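Local coordinates for macrophage receptor MARCO (Mus musculus, PDB 2OYA), which probably acts as a macrophage scavenger receptor, recognising ligands through basic and acidic clusters on its C-terminal cysteine-rich domain, at residues V69-R72 / S77-D80. Sequence-based numbering, arbitrary orientation.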
loop_
_atom_site.group_PDB
_atom_site.type_symbol
_atom_site.label_atom_id
_atom_site.label_comp_id
_atom_site.label_asym_id
_atom_site.label_seq_id
_atom_site.Cartn_x
_atom_site.Cartn_y
_atom_site.Cartn_z
ATOM N N VAL A 69 2.344 6.589 7.584
ATOM C CA VAL A 69 1.974 5.249 8.025
ATOM C C VAL A 69 3.117 4.663 8.862
ATOM O O VAL A 69 4.277 4.665 8.430
ATOM C CB VAL A 69 1.640 4.329 6.834
ATOM C CG1 VAL A 69 1.177 2.947 7.320
ATOM C CG2 VAL A 69 0.560 4.978 5.939
ATOM N N ASN A 70 2.775 4.178 10.056
ATOM C CA ASN A 70 3.757 3.608 10.973
ATOM C C ASN A 70 3.294 2.274 11.553
ATOM O O ASN A 70 3.012 2.169 12.744
ATOM C CB ASN A 70 4.079 4.608 12.084
ATOM C CG ASN A 70 5.098 5.635 11.655
ATOM O OD1 ASN A 70 6.301 5.362 11.638
ATOM N ND2 ASN A 70 4.631 6.831 11.313
ATOM N N CYS A 71 3.219 1.262 10.693
ATOM C CA CYS A 71 2.821 -0.089 11.110
ATOM C C CYS A 71 3.937 -0.715 11.929
ATOM O O CYS A 71 5.118 -0.431 11.697
ATOM C CB CYS A 71 2.577 -0.992 9.898
ATOM S SG CYS A 71 1.257 -0.430 8.776
ATOM N N ARG A 72 3.543 -1.587 12.851
ATOM C CA ARG A 72 4.483 -2.438 13.582
ATOM C C ARG A 72 5.042 -3.505 12.645
ATOM O O ARG A 72 6.178 -3.940 12.806
ATOM C CB ARG A 72 3.797 -3.109 14.775
ATOM C CG ARG A 72 3.335 -2.143 15.872
ATOM C CD ARG A 72 2.473 -2.868 16.917
ATOM N NE ARG A 72 1.110 -3.194 16.473
ATOM C CZ ARG A 72 0.105 -2.319 16.380
ATOM N NH1 ARG A 72 0.294 -1.032 16.670
ATOM N NH2 ARG A 72 -1.098 -2.724 15.982
ATOM N N SER A 77 -4.011 -5.578 8.614
ATOM C CA SER A 77 -4.588 -4.535 7.801
ATOM C C SER A 77 -3.914 -3.190 8.075
ATOM O O SER A 77 -3.526 -2.897 9.217
ATOM C CB SER A 77 -6.081 -4.448 8.155
ATOM O OG SER A 77 -6.684 -3.296 7.625
ATOM N N LEU A 78 -3.793 -2.359 7.036
ATOM C CA LEU A 78 -3.337 -0.961 7.229
ATOM C C LEU A 78 -4.287 -0.172 8.112
ATOM O O LEU A 78 -3.903 0.839 8.719
ATOM C CB LEU A 78 -3.209 -0.220 5.895
ATOM C CG LEU A 78 -2.009 -0.525 4.999
ATOM C CD1 LEU A 78 -2.050 0.363 3.751
ATOM C CD2 LEU A 78 -0.699 -0.326 5.738
ATOM N N TRP A 79 -5.541 -0.616 8.158
ATOM C CA TRP A 79 -6.533 0.043 8.997
ATOM C C TRP A 79 -6.121 -0.078 10.478
ATOM O O TRP A 79 -6.460 0.783 11.288
ATOM C CB TRP A 79 -7.938 -0.531 8.733
ATOM C CG TRP A 79 -8.715 0.150 7.592
ATOM C CD1 TRP A 79 -9.855 0.903 7.719
ATOM C CD2 TRP A 79 -8.437 0.086 6.172
ATOM N NE1 TRP A 79 -10.296 1.322 6.469
ATOM C CE2 TRP A 79 -9.438 0.844 5.511
ATOM C CE3 TRP A 79 -7.425 -0.519 5.403
ATOM C CZ2 TRP A 79 -9.471 1.009 4.111
ATOM C CZ3 TRP A 79 -7.453 -0.349 4.006
ATOM C CH2 TRP A 79 -8.483 0.407 3.380
ATOM N N ASP A 80 -5.366 -1.128 10.814
ATOM C CA ASP A 80 -4.868 -1.328 12.190
ATOM C C ASP A 80 -3.573 -0.578 12.495
ATOM O O ASP A 80 -3.135 -0.532 13.651
ATOM C CB ASP A 80 -4.663 -2.812 12.483
ATOM C CG ASP A 80 -5.959 -3.566 12.572
ATOM O OD1 ASP A 80 -6.878 -3.119 13.294
ATOM O OD2 ASP A 80 -6.065 -4.603 11.907
#
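Leu78 meets Cys71 and Val69 across a short loop, and the 3-10 turn that carries Leu78 is set up by the residue before it. Ser77 OG accepts from Trp79 N at 3.0 Å with an N-H...O angle of 146°, which defines an ST turn, and Asp80 N bonds to Ser77 O, also at 3.0 Å, closing a 3-10 turn through Leu78 and Trp79. At Leu78, CG lies opposite the carbonyl carbon and beside the backbone N (chi1 -76°), which helps bring a single methyl, CD2, to the facing segment. Leu78 CD2 lies 3.6 Å from Cys71 SG and 4.1 Å from Val69 CG1; the Leu78 and Val69 side chains cross nearly at right angles. On Val69, CG1 is the branch turned to the leucine. Ile29 of strand 25-29 touches both Val69 and Leu78, while helix 36-45 contributes Asp38 against Val69, Val41 against Cys71 and Phe42 against Leu78, so the pair of loop segments closes over strand and helix together. Beyond Trp79, whose ring meets that of Trp86, the nearest approach at Asp80 is to its carbonyl oxygen: Arg72 NH2 lies 3.8 Å from Asp80 O, which sits obliquely to the guanidinium and too far for a hydrogen bond. The bend at chi3 (-74°) helps turn the arginine back to this spot. Its charge is not matched by a salt bridge here, since Asp80 OD1 is 6.4 Å from Arg72 NH2, although the opposite charges probably attract weakly at the exposed edge. The two segments are thus joined by apolar contact at the buried end and loose polar proximity at the surface, while the covalent tie is the disulfide from Cys71 to Cys81, the residue immediately after Asp80, which limits how far the two segments can separate in this SRCR domain.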